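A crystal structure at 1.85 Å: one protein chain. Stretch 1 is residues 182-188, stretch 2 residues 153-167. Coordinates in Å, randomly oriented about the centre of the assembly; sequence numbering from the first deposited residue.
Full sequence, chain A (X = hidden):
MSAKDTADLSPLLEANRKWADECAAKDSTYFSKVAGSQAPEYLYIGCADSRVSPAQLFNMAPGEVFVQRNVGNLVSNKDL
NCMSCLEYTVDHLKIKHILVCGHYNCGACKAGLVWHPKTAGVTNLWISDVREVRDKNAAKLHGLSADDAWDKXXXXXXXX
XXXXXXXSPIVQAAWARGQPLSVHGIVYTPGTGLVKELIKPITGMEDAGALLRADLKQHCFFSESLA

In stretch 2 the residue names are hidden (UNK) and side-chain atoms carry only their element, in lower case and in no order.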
# COMPACT_ATOMS: atom_id res chain seq x y z
N SER A 182 -0.92 -9.75 -25.10
CA SER A 182 -2.00 -8.89 -25.48
C SER A 182 -2.89 -8.46 -24.25
O SER A 182 -2.98 -9.19 -23.28
CB SER A 182 -2.89 -9.62 -26.47
OG SER A 182 -3.57 -10.73 -25.94
N VAL A 183 -3.59 -7.33 -24.40
CA VAL A 183 -4.40 -6.72 -23.28
C VAL A 183 -5.75 -6.39 -23.92
O VAL A 183 -5.80 -5.91 -25.08
CB VAL A 183 -3.70 -5.49 -22.76
CG1 VAL A 183 -4.52 -4.88 -21.53
CG2 VAL A 183 -2.24 -5.83 -22.31
N HIS A 184 -6.81 -6.82 -23.25
CA HIS A 184 -8.20 -6.73 -23.70
C HIS A 184 -9.11 -6.00 -22.77
O HIS A 184 -9.20 -6.37 -21.57
CB HIS A 184 -8.72 -8.14 -23.88
CG HIS A 184 -7.79 -8.99 -24.71
ND1 HIS A 184 -7.94 -9.13 -26.08
CD2 HIS A 184 -6.65 -9.65 -24.38
CE1 HIS A 184 -6.97 -9.90 -26.55
NE2 HIS A 184 -6.16 -10.22 -25.55
N GLY A 185 -9.79 -4.97 -23.28
CA GLY A 185 -10.81 -4.33 -22.49
C GLY A 185 -12.15 -4.95 -22.71
O GLY A 185 -12.67 -4.87 -23.85
N ILE A 186 -12.75 -5.58 -21.71
CA ILE A 186 -14.06 -6.19 -21.87
C ILE A 186 -14.99 -5.80 -20.73
O ILE A 186 -14.54 -5.23 -19.67
CB ILE A 186 -13.95 -7.73 -21.94
CG1 ILE A 186 -13.19 -8.30 -20.70
CG2 ILE A 186 -13.21 -8.15 -23.15
CD1 ILE A 186 -13.35 -9.87 -20.53
N VAL A 187 -16.28 -6.05 -20.92
CA VAL A 187 -17.26 -5.67 -19.90
C VAL A 187 -18.35 -6.78 -19.82
O VAL A 187 -18.68 -7.39 -20.85
CB VAL A 187 -17.86 -4.27 -20.21
CG1 VAL A 187 -18.66 -4.29 -21.56
CG2 VAL A 187 -18.71 -3.85 -19.07
N TYR A 188 -18.82 -7.10 -18.63
CA TYR A 188 -19.81 -8.13 -18.43
C TYR A 188 -21.13 -7.55 -17.93
O TYR A 188 -21.14 -6.63 -17.11
CB TYR A 188 -19.25 -9.08 -17.39
CG TYR A 188 -20.12 -10.18 -16.92
CD1 TYR A 188 -20.29 -11.33 -17.71
CD2 TYR A 188 -20.75 -10.12 -15.70
CE1 TYR A 188 -21.03 -12.38 -17.28
CE2 TYR A 188 -21.52 -11.17 -15.25
CZ TYR A 188 -21.65 -12.30 -16.08
OH TYR A 188 -22.37 -13.36 -15.67
N UNK A 153 -19.52 5.30 -16.70
CA UNK A 153 -18.44 5.22 -15.74
C UNK A 153 -17.77 3.85 -15.79
O UNK A 153 -16.58 3.75 -15.78
s UNK A 153 -16.88 7.10 -13.44
c UNK A 153 -17.87 5.65 -13.32
c UNK A 153 -18.94 5.54 -14.36
c UNK A 153 -15.36 6.52 -14.13
N UNK A 154 -18.57 2.81 -15.83
CA UNK A 154 -18.05 1.46 -15.97
C UNK A 154 -17.13 1.34 -17.18
O UNK A 154 -16.05 0.87 -17.08
c UNK A 154 -19.84 0.32 -14.69
c UNK A 154 -19.20 0.43 -16.02
c UNK A 154 -18.70 -0.89 -16.45
N UNK A 155 -17.59 1.82 -18.31
CA UNK A 155 -16.83 1.77 -19.52
C UNK A 155 -15.55 2.58 -19.49
O UNK A 155 -14.53 2.15 -19.95
o UNK A 155 -20.99 1.27 -21.92
c UNK A 155 -17.70 2.21 -20.70
c UNK A 155 -19.94 1.89 -21.82
o UNK A 155 -19.75 2.97 -22.36
c UNK A 155 -18.83 1.28 -20.98
N UNK A 156 -15.62 3.78 -18.96
CA UNK A 156 -14.45 4.64 -18.88
C UNK A 156 -13.43 4.00 -17.95
O UNK A 156 -12.21 4.13 -18.20
c UNK A 156 -14.82 6.02 -18.31
c UNK A 156 -14.59 7.24 -20.55
c UNK A 156 -15.52 6.90 -19.41
c UNK A 156 -16.19 8.11 -18.70
N UNK A 157 -13.95 3.37 -16.91
CA UNK A 157 -13.06 2.72 -15.93
C UNK A 157 -12.32 1.56 -16.63
O UNK A 157 -11.06 1.44 -16.54
o UNK A 157 -11.90 2.40 -13.27
c UNK A 157 -13.84 2.25 -14.73
c UNK A 157 -12.88 1.72 -13.62
n UNK A 157 -13.13 0.51 -13.18
N UNK A 158 -13.06 0.72 -17.36
CA UNK A 158 -12.35 -0.32 -18.18
C UNK A 158 -11.23 0.30 -19.02
O UNK A 158 -10.06 -0.19 -19.04
c UNK A 158 -12.52 -2.14 -19.98
c UNK A 158 -13.33 -1.15 -19.08
c UNK A 158 -14.31 -1.93 -18.19
N UNK A 159 -11.56 1.34 -19.82
CA UNK A 159 -10.52 1.91 -20.65
C UNK A 159 -9.32 2.38 -19.86
O UNK A 159 -8.18 2.22 -20.31
o UNK A 159 -11.36 4.87 -23.75
c UNK A 159 -9.85 3.51 -22.46
c UNK A 159 -10.16 4.47 -23.61
o UNK A 159 -9.17 4.86 -24.30
c UNK A 159 -11.05 3.09 -21.55
N UNK A 160 -9.55 3.03 -18.71
CA UNK A 160 -8.42 3.54 -17.95
C UNK A 160 -7.61 2.36 -17.41
O UNK A 160 -6.38 2.48 -17.34
c UNK A 160 -8.97 4.34 -16.75
N UNK A 161 -8.28 1.27 -17.01
CA UNK A 161 -7.54 0.16 -16.36
C UNK A 161 -6.79 -0.59 -17.46
O UNK A 161 -5.67 -1.06 -17.23
o UNK A 161 -7.14 0.73 -13.27
c UNK A 161 -9.20 0.00 -14.39
n UNK A 161 -8.93 2.24 -13.25
c UNK A 161 -8.33 1.01 -13.58
c UNK A 161 -8.43 -0.77 -15.51
N UNK A 162 -7.33 -0.60 -18.67
CA UNK A 162 -6.53 -1.15 -19.80
C UNK A 162 -5.31 -0.35 -20.03
O UNK A 162 -4.18 -0.93 -20.20
c UNK A 162 -7.38 -1.27 -21.12
c UNK A 162 -8.36 -2.38 -20.94
c UNK A 162 -6.45 -1.47 -22.35
N UNK A 163 -5.44 0.99 -20.00
CA UNK A 163 -4.24 1.82 -20.15
C UNK A 163 -3.23 1.55 -19.01
O UNK A 163 -1.98 1.43 -19.23
c UNK A 163 -3.22 4.80 -21.61
c UNK A 163 -1.29 6.08 -20.79
c UNK A 163 -3.47 4.27 -20.33
c UNK A 163 -2.66 4.69 -19.26
c UNK A 163 -1.54 5.60 -19.48
c UNK A 163 -2.18 5.67 -21.85
c UNK A 163 -4.64 3.35 -20.13
N UNK A 164 -3.76 1.43 -17.79
CA UNK A 164 -2.83 1.18 -16.67
C UNK A 164 -2.06 -0.16 -16.83
O UNK A 164 -0.89 -0.23 -16.51
n UNK A 164 -5.11 2.78 -14.19
c UNK A 164 -4.02 2.61 -14.95
c UNK A 164 -3.61 1.17 -15.33
o UNK A 164 -3.43 3.54 -15.47
N UNK A 165 -2.75 -1.18 -17.32
CA UNK A 165 -2.09 -2.49 -17.52
C UNK A 165 -1.02 -2.26 -18.64
O UNK A 165 0.18 -2.64 -18.47
c UNK A 165 -2.41 -4.88 -18.53
c UNK A 165 -3.10 -3.55 -17.91
c UNK A 165 -4.02 -3.98 -16.71
N UNK A 166 -1.39 -1.63 -19.76
CA UNK A 166 -0.40 -1.38 -20.81
C UNK A 166 0.79 -0.53 -20.39
O UNK A 166 1.95 -0.77 -20.84
s UNK A 166 -2.26 -1.82 -22.80
c UNK A 166 -1.03 -0.75 -22.08
N UNK A 167 0.58 0.46 -19.51
CA UNK A 167 1.63 1.32 -19.01
C UNK A 167 2.40 0.76 -17.81
O UNK A 167 3.36 1.39 -17.35
c UNK A 167 0.98 2.66 -18.56

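Position 153 carries two carbons, a sulfur and a terminal carbon in an unbranched chain, out of reach of the strand: Met 153. Position 154 has one carbon bearing two more, and one of those tips lies 4.0 Å from Val 187 CG2; it is Val 154. At 155, three carbons end in two oxygens, with CB directed sideways to the strand: Glu 155. Position 156 forks four carbons at the second and stays remote, so Leu 156. Position 157 has two carbons, the second with one oxygen and one nitrogen: Asn 157, also out of reach.

Position 158 is again one carbon carrying two. It points toward the strand, one tip 3.7 Å from Gly 185 CA and the other 3.6 Å from Ile 186 O. This is Val 158. Position 159 repeats the three carbons and two oxygens, its CB pointing away: Glu 159. A lone carbon at 160 gives Ala 160. Three carbons at 161, the third with an oxygen and a nitrogen, make Gln 161, whose NE2 donates to Asn 157 OD1 at 3.0 Å, one turn back.

At 162 the forked three-carbon group returns, with one tip 3.5 Å from Gly 185 CA and the other 4.0 Å from Val 183 CG1: Val 162. Position 163, a carbon followed by a six-carbon ring, points away and is Phe 163. Position 164 has two carbons, then oxygen and nitrogen: Asn 164, whose ND2 donates to Gln 161 OE1 at 3.0 Å. At 165 one carbon carries two, a tip reaching 3.7 Å from Val 183 CG1: Val 165. Position 166 is one carbon and a sulfur, the latter 3.9 Å from Val 183 CB: Cys 166. A single carbon at 167, out of reach, is Ala 167.

The rule is a valine stripe against alternate strand residues. Val 154, Val 158, Val 162 and Val 165, spaced four, four and three, all direct CB toward the strand, and all have chi1 in the t well. Val 183 and Val 187 point back, while His 184 and Ile 186 point away. Between them Gly 185 lets the helix come close: its CA lies 6.0 Å from the CA of Val 162, and an ideal CB there would sit only 3.2 Å from Val 162 CG2 and 3.3 Å from Val 158 CG1. The axes run nearly antiparallel, at 160°, and approach to 8.1 Å. No hydrogen bond crosses the contact; apolar packing joins the two elements, burying 359 Å² in total.

Stretch 2, residues 153-167: MVELNVEAQVFNVCA
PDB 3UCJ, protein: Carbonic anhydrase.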